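Local coordinates for protein 30-kDa cleavage and polyadenylation specificity factor 30 (Arabidopsis thaliana, PDB 5ZUU) that binds m6A-modified RNA through its YTH domain and, as part of the CPSF complex, takes part in pre-mRNA 3'-end formation and poly(A) site selection, at residues 28-33 with 61-66; 111-116 with 146-151. All coordinates share one frame; numbering follows the deposited sequence.

Overall arrangement
Both contacts join a helix to the mixed sheet of the YTH domain. Contact 1 sets helix 27-36 on strand 58-65, and contact 2 sets helix 142-154 on strand 103-114, with strand 70-77 lying between these two strands. Their centres are about 15 Å apart, and both segments of contact 1 precede those of contact 2 in the sequence. The side chains of strand 58-65 alternate between them: Phe63 and Val65 face helix 27-36, whereas Ile62 touches Leu148 and Ser64 touches Phe115. The two helices therefore cover opposite faces of one sheet. The bound RNA lies close to both contacts, with Asn66 reaching nucleotides C6 and U7 of chain F.

Contact 1 (28-33 with 61-66); sequences ENFELS and LIFSVN. With nucleotides of chain F.
Phe30 on helix 27-36 packs against Val65 and Phe63 of strand 58-65, a helix-on-sheet contact in the core of the YTH domain. CB of Phe30 meets the CG2 methyl of Val65 at 4.0 Å. The ring, with CG anti to the backbone N (chi1 162°), brings CD1 of Phe30 to CD2 of Phe63 at 4.2 Å; the rings meet obliquely, without stacking. The Phe30 side chain also touches Leu110 of strand 103-114 and Gln72 of strand 70-77. Val65 turns CG2 toward the helix because its other branch, CG1, takes the place anti to the backbone N. The contact is wholly apolar, with no hydrogen bond between the segments.

Asn66 lays its carboxamide beside the backbone of C6 of chain F, OD1 lying 3.4 Å from C5', while its CA is 3.7 Å from OP1 of U7 of chain F. An alanine here lacks the carboxamide, so C5' of C6 would probably lose one of its packing neighbours, and the hydrogen-bond partners of OD1 and ND2 would be left without that mate. Back in the core, Leu61 O lies in the plane of the Phe63 ring, at its edge, 3.6 Å from CD1.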
loop_
_atom_site.group_PDB
_atom_site.type_symbol
_atom_site.label_atom_id
_atom_site.label_comp_id
_atom_site.label_asym_id
_atom_site.label_seq_id
_atom_site.Cartn_x
_atom_site.Cartn_y
_atom_site.Cartn_z
ATOM N N GLU A 28 -1.102 0.971 14.195
ATOM C CA GLU A 28 0.220 1.466 14.597
ATOM C C GLU A 28 1.206 1.155 13.513
ATOM O O GLU A 28 1.967 2.034 13.169
ATOM C CB GLU A 28 0.702 0.905 15.927
ATOM C CG GLU A 28 -0.184 1.276 17.111
ATOM C CD GLU A 28 -1.327 0.281 17.377
ATOM O OE1 GLU A 28 -1.295 -0.430 18.421
ATOM O OE2 GLU A 28 -2.267 0.208 16.550
ATOM N N ASN A 29 1.239 -0.063 12.969
ATOM C CA ASN A 29 2.238 -0.394 11.930
ATOM C C ASN A 29 2.050 0.390 10.632
ATOM O O ASN A 29 2.958 0.799 10.025
ATOM C CB ASN A 29 2.315 -1.894 11.669
ATOM C CG ASN A 29 2.905 -2.672 12.846
ATOM O OD1 ASN A 29 2.855 -3.884 12.890
ATOM N ND2 ASN A 29 3.446 -1.969 13.772
ATOM N N PHE A 30 0.814 0.525 10.245
ATOM C CA PHE A 30 0.474 1.308 9.086
ATOM C C PHE A 30 0.989 2.755 9.225
ATOM O O PHE A 30 1.571 3.331 8.309
ATOM C CB PHE A 30 -1.047 1.240 8.898
ATOM C CG PHE A 30 -1.591 2.321 8.026
ATOM C CD1 PHE A 30 -1.142 2.451 6.729
ATOM C CD2 PHE A 30 -2.558 3.246 8.528
ATOM C CE1 PHE A 30 -1.660 3.447 5.913
ATOM C CE2 PHE A 30 -3.081 4.219 7.720
ATOM C CZ PHE A 30 -2.605 4.330 6.406
ATOM N N GLU A 31 0.746 3.330 10.392
ATOM C CA GLU A 31 1.262 4.709 10.690
ATOM C C GLU A 31 2.753 4.836 10.717
ATOM O O GLU A 31 3.293 5.749 10.143
ATOM C CB GLU A 31 0.615 5.269 11.937
ATOM C CG GLU A 31 -0.840 5.540 11.618
ATOM C CD GLU A 31 -1.646 6.029 12.777
ATOM O OE1 GLU A 31 -1.045 6.507 13.750
ATOM O OE2 GLU A 31 -2.893 5.945 12.674
ATOM N N LEU A 32 3.416 3.833 11.261
ATOM C CA LEU A 32 4.853 3.740 11.183
ATOM C C LEU A 32 5.356 3.635 9.742
ATOM O O LEU A 32 6.384 4.252 9.365
ATOM C CB LEU A 32 5.317 2.527 11.988
ATOM C CG LEU A 32 6.679 2.613 12.663
ATOM C CD1 LEU A 32 6.716 3.726 13.702
ATOM C CD2 LEU A 32 7.007 1.289 13.337
ATOM N N SER A 33 4.657 2.830 8.934
ATOM C CA SER A 33 5.005 2.751 7.526
ATOM C C SER A 33 4.961 4.124 6.822
ATOM O O SER A 33 5.809 4.494 6.023
ATOM C CB SER A 33 4.065 1.772 6.839
ATOM O OG SER A 33 4.364 1.707 5.491
ATOM N N LEU A 61 0.583 -1.397 -3.852
ATOM C CA LEU A 61 0.090 -2.048 -2.611
ATOM C C LEU A 61 -1.032 -1.208 -2.040
ATOM O O LEU A 61 -0.806 -0.107 -1.589
ATOM C CB LEU A 61 1.242 -2.100 -1.616
ATOM C CG LEU A 61 2.524 -2.763 -2.165
ATOM C CD1 LEU A 61 3.584 -2.744 -1.116
ATOM C CD2 LEU A 61 2.271 -4.215 -2.584
ATOM N N ILE A 62 -2.240 -1.754 -2.037
ATOM C CA ILE A 62 -3.404 -1.134 -1.505
ATOM C C ILE A 62 -3.627 -1.647 -0.098
ATOM O O ILE A 62 -4.015 -2.808 0.088
ATOM C CB ILE A 62 -4.620 -1.461 -2.411
ATOM C CG1 ILE A 62 -4.374 -0.923 -3.822
ATOM C CG2 ILE A 62 -5.915 -0.901 -1.846
ATOM C CD1 ILE A 62 -5.418 -1.369 -4.888
ATOM N N PHE A 63 -3.474 -0.769 0.899
ATOM C CA PHE A 63 -3.475 -1.132 2.308
ATOM C C PHE A 63 -4.817 -1.113 2.919
ATOM O O PHE A 63 -5.623 -0.278 2.646
ATOM C CB PHE A 63 -2.603 -0.192 3.158
ATOM C CG PHE A 63 -1.177 -0.559 3.146
ATOM C CD1 PHE A 63 -0.461 -0.550 1.929
ATOM C CD2 PHE A 63 -0.511 -0.936 4.322
ATOM C CE1 PHE A 63 0.898 -0.875 1.896
ATOM C CE2 PHE A 63 0.833 -1.280 4.289
ATOM C CZ PHE A 63 1.547 -1.250 3.081
ATOM N N SER A 64 -5.018 -2.006 3.838
ATOM C CA SER A 64 -6.189 -1.991 4.643
ATOM C C SER A 64 -5.912 -2.587 5.976
ATOM O O SER A 64 -5.461 -3.764 6.062
ATOM C CB SER A 64 -7.291 -2.708 3.946
ATOM O OG SER A 64 -8.386 -2.916 4.865
ATOM N N VAL A 65 -6.186 -1.815 7.038
ATOM C CA VAL A 65 -6.103 -2.341 8.413
ATOM C C VAL A 65 -7.297 -3.300 8.751
ATOM O O VAL A 65 -8.440 -2.952 8.550
ATOM C CB VAL A 65 -5.991 -1.210 9.438
ATOM C CG1 VAL A 65 -5.954 -1.770 10.830
ATOM C CG2 VAL A 65 -4.737 -0.376 9.162
ATOM N N ASN A 66 -6.981 -4.506 9.243
ATOM C CA ASN A 66 -7.990 -5.504 9.626
ATOM C C ASN A 66 -9.078 -4.854 10.501
ATOM O O ASN A 66 -8.787 -4.064 11.388
ATOM C CB ASN A 66 -7.390 -6.664 10.453
ATOM C CG ASN A 66 -6.367 -7.489 9.705
ATOM O OD1 ASN A 66 -6.000 -7.192 8.563
ATOM N ND2 ASN A 66 -5.945 -8.586 10.334
ATOM P P C F 6 -4.943 -11.542 7.127
ATOM O OP1 C F 6 -5.824 -12.540 7.734
ATOM O OP2 C F 6 -4.114 -11.922 5.955
ATOM O "O5'" C F 6 -5.829 -10.291 6.643
ATOM C "C5'" C F 6 -7.145 -10.102 7.172
ATOM C "C4'" C F 6 -8.174 -10.229 6.074
ATOM O "O4'" C F 6 -8.196 -11.589 5.581
ATOM C "C3'" C F 6 -9.614 -9.927 6.467
ATOM O "O3'" C F 6 -9.834 -8.522 6.418
ATOM C "C2'" C F 6 -10.377 -10.694 5.412
ATOM O "O2'" C F 6 -10.441 -10.014 4.171
ATOM C "C1'" C F 6 -9.537 -11.964 5.314
ATOM N N1 C F 6 -9.910 -13.044 6.252
ATOM C C2 C F 6 -11.105 -13.735 6.025
ATOM O O2 C F 6 -11.833 -13.381 5.090
ATOM N N3 C F 6 -11.432 -14.774 6.824
ATOM C C4 C F 6 -10.604 -15.146 7.806
ATOM N N4 C F 6 -10.976 -16.164 8.574
ATOM C C5 C F 6 -9.371 -14.466 8.057
ATOM C C6 C F 6 -9.065 -13.434 7.258
ATOM P P U F 7 -10.814 -7.802 7.417
ATOM O OP1 U F 7 -10.680 -6.374 7.181
ATOM O OP2 U F 7 -10.662 -8.298 8.748
ATOM O "O5'" U F 7 -12.265 -8.249 6.941
ATOM C "C5'" U F 7 -12.739 -7.802 5.674
ATOM C "C4'" U F 7 -14.002 -8.526 5.327
ATOM O "O4'" U F 7 -13.757 -9.953 5.261
ATOM C "C3'" U F 7 -15.103 -8.367 6.352
ATOM O "O3'" U F 7 -15.828 -7.205 5.997
ATOM C "C2'" U F 7 -15.931 -9.610 6.138
ATOM O "O2'" U F 7 -16.703 -9.538 4.961
ATOM C "C1'" U F 7 -14.842 -10.636 5.882
ATOM N N1 U F 7 -14.333 -11.350 7.055
ATOM C C2 U F 7 -15.054 -12.439 7.522
ATOM O O2 U F 7 -16.162 -12.747 7.093
ATOM N N3 U F 7 -14.451 -13.127 8.541
ATOM C C4 U F 7 -13.213 -12.883 9.098
ATOM O O4 U F 7 -12.791 -13.625 9.982
ATOM C C5 U F 7 -12.538 -11.735 8.570
ATOM C C6 U F 7 -13.100 -11.038 7.579
#

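Contact 2 (111-116 with 146-151); sequences CELSFH and EQLASL
Leu113 of strand 103-114 points its side chain at helix 142-154 and meets Leu151 and Leu148, which lie one helical turn apart. The apolar contacts carry the whole junction. CD2 of Leu113 touches both leucines, 3.7 Å from CB of Leu151 and 4.1 Å from CD1 of Leu148. The second methyl of Leu113, CD1, also rests on Leu151, 4.0 Å from its CB, and lies 3.7 Å from the backbone O of the same residue. Leu113 thus presses on the base of the Leu151 side chain and not on its tip. Leu148 leaves the helix at an angle to the strand and, with CG anti to the backbone N (chi1 -180°), its CD1 branch ends beside CD2 of Leu113.

Hydrogen bonds serve each segment separately and none crosses between them. On the helix, Gln147 O accepts twice, from Leu151 N and, at 2.8 Å, from Ser150 OG, both on the same face of its carbonyl plane; the hydroxyl stands 29° off that plane. In segment 111-116, Ser114 OG accepts from His116 N at 3.1 Å with a bent N-H...O angle of 136°, forming an ST turn.

Further packing widens the seam: Leu152 touches Cys111 and Leu113, and Leu148 continues onto Phe71 of strand 70-77. Here a helix late in the domain covers one face of the central sheet, making a layer of the alpha/beta fold of YTH domains.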
loop_
_atom_site.group_PDB
_atom_site.type_symbol
_atom_site.label_atom_id
_atom_site.label_comp_id
_atom_site.label_asym_id
_atom_site.label_seq_id
_atom_site.Cartn_x
_atom_site.Cartn_y
_atom_site.Cartn_z
ATOM N N CYS A 111 -5.985 7.960 2.479
ATOM C CA CYS A 111 -7.398 8.352 2.526
ATOM C C CYS A 111 -8.174 7.304 3.333
ATOM O O CYS A 111 -7.537 6.467 3.895
ATOM C CB CYS A 111 -7.914 8.418 1.097
ATOM S SG CYS A 111 -7.988 6.787 0.251
ATOM N N GLU A 112 -9.496 7.393 3.490
ATOM C CA GLU A 112 -10.277 6.339 4.111
ATOM C C GLU A 112 -11.366 5.935 3.149
ATOM O O GLU A 112 -12.349 6.670 2.967
ATOM C CB GLU A 112 -10.921 6.753 5.444
ATOM C CG GLU A 112 -9.965 6.948 6.626
ATOM C CD GLU A 112 -9.361 5.624 7.193
ATOM O OE1 GLU A 112 -9.933 4.510 7.025
ATOM O OE2 GLU A 112 -8.310 5.717 7.860
ATOM N N LEU A 113 -11.191 4.797 2.498
ATOM C CA LEU A 113 -12.134 4.364 1.499
ATOM C C LEU A 113 -12.965 3.227 2.099
ATOM O O LEU A 113 -12.487 2.115 2.362
ATOM C CB LEU A 113 -11.413 3.893 0.262
ATOM C CG LEU A 113 -12.305 3.280 -0.831
ATOM C CD1 LEU A 113 -13.178 4.350 -1.462
ATOM C CD2 LEU A 113 -11.432 2.638 -1.906
ATOM N N SER A 114 -14.205 3.530 2.383
ATOM C CA SER A 114 -15.133 2.551 2.934
ATOM C C SER A 114 -15.378 1.378 1.993
ATOM O O SER A 114 -15.482 1.557 0.781
ATOM C CB SER A 114 -16.484 3.260 3.178
ATOM O OG SER A 114 -17.465 2.303 3.444
ATOM N N PHE A 115 -15.487 0.189 2.565
ATOM C CA PHE A 115 -15.798 -1.047 1.838
ATOM C C PHE A 115 -17.189 -0.974 1.161
ATOM O O PHE A 115 -17.419 -1.615 0.132
ATOM C CB PHE A 115 -15.769 -2.303 2.768
ATOM C CG PHE A 115 -14.391 -2.726 3.284
ATOM C CD1 PHE A 115 -13.212 -2.318 2.708
ATOM C CD2 PHE A 115 -14.294 -3.626 4.378
ATOM C CE1 PHE A 115 -11.979 -2.716 3.215
ATOM C CE2 PHE A 115 -13.046 -4.024 4.862
ATOM C CZ PHE A 115 -11.902 -3.583 4.263
ATOM N N HIS A 116 -18.109 -0.240 1.772
ATOM C CA HIS A 116 -19.455 -0.000 1.200
ATOM C C HIS A 116 -19.286 0.516 -0.208
ATOM O O HIS A 116 -19.952 0.041 -1.176
ATOM C CB HIS A 116 -20.237 1.005 2.064
ATOM C CG HIS A 116 -21.695 1.072 1.718
ATOM N ND1 HIS A 116 -22.497 -0.062 1.662
ATOM C CD2 HIS A 116 -22.467 2.110 1.308
ATOM C CE1 HIS A 116 -23.713 0.297 1.265
ATOM N NE2 HIS A 116 -23.723 1.607 1.074
ATOM N N GLU A 146 -6.829 -1.568 -10.803
ATOM C CA GLU A 146 -6.897 -0.209 -11.294
ATOM C C GLU A 146 -8.259 0.498 -10.918
ATOM O O GLU A 146 -8.248 1.595 -10.483
ATOM C CB GLU A 146 -6.665 -0.281 -12.778
ATOM C CG GLU A 146 -6.599 1.034 -13.514
ATOM C CD GLU A 146 -6.405 0.732 -14.998
ATOM O OE1 GLU A 146 -7.253 -0.030 -15.583
ATOM O OE2 GLU A 146 -5.369 1.156 -15.543
ATOM N N GLN A 147 -9.386 -0.201 -10.982
ATOM C CA GLN A 147 -10.629 0.314 -10.474
ATOM C C GLN A 147 -10.634 0.608 -9.014
ATOM O O GLN A 147 -11.151 1.654 -8.620
ATOM C CB GLN A 147 -11.825 -0.614 -10.794
ATOM C CG GLN A 147 -12.068 -0.771 -12.290
ATOM C CD GLN A 147 -12.282 0.576 -12.984
ATOM O OE1 GLN A 147 -12.994 1.431 -12.456
ATOM N NE2 GLN A 147 -11.658 0.786 -14.145
ATOM N N LEU A 148 -10.083 -0.304 -8.192
ATOM C CA LEU A 148 -10.027 -0.086 -6.781
ATOM C C LEU A 148 -9.105 1.074 -6.433
ATOM O O LEU A 148 -9.470 1.895 -5.621
ATOM C CB LEU A 148 -9.595 -1.339 -6.069
ATOM C CG LEU A 148 -9.495 -1.274 -4.541
ATOM C CD1 LEU A 148 -10.818 -0.861 -3.963
ATOM C CD2 LEU A 148 -9.078 -2.631 -3.971
ATOM N N ALA A 149 -7.937 1.145 -7.027
ATOM C CA ALA A 149 -7.070 2.317 -6.802
ATOM C C ALA A 149 -7.781 3.617 -7.254
ATOM O O ALA A 149 -7.751 4.632 -6.580
ATOM C CB ALA A 149 -5.763 2.184 -7.568
ATOM N N SER A 150 -8.466 3.586 -8.388
ATOM C CA SER A 150 -9.158 4.796 -8.808
ATOM C C SER A 150 -10.170 5.302 -7.740
ATOM O O SER A 150 -10.306 6.510 -7.574
ATOM C CB SER A 150 -9.759 4.629 -10.208
ATOM O OG SER A 150 -11.038 4.119 -10.031
ATOM N N LEU A 151 -10.813 4.403 -6.979
ATOM C CA LEU A 151 -11.726 4.820 -5.916
ATOM C C LEU A 151 -10.994 5.546 -4.771
ATOM O O LEU A 151 -11.560 6.449 -4.105
ATOM C CB LEU A 151 -12.505 3.637 -5.314
ATOM C CG LEU A 151 -13.440 2.949 -6.296
ATOM C CD1 LEU A 151 -14.010 1.654 -5.729
ATOM C CD2 LEU A 151 -14.575 3.867 -6.758
#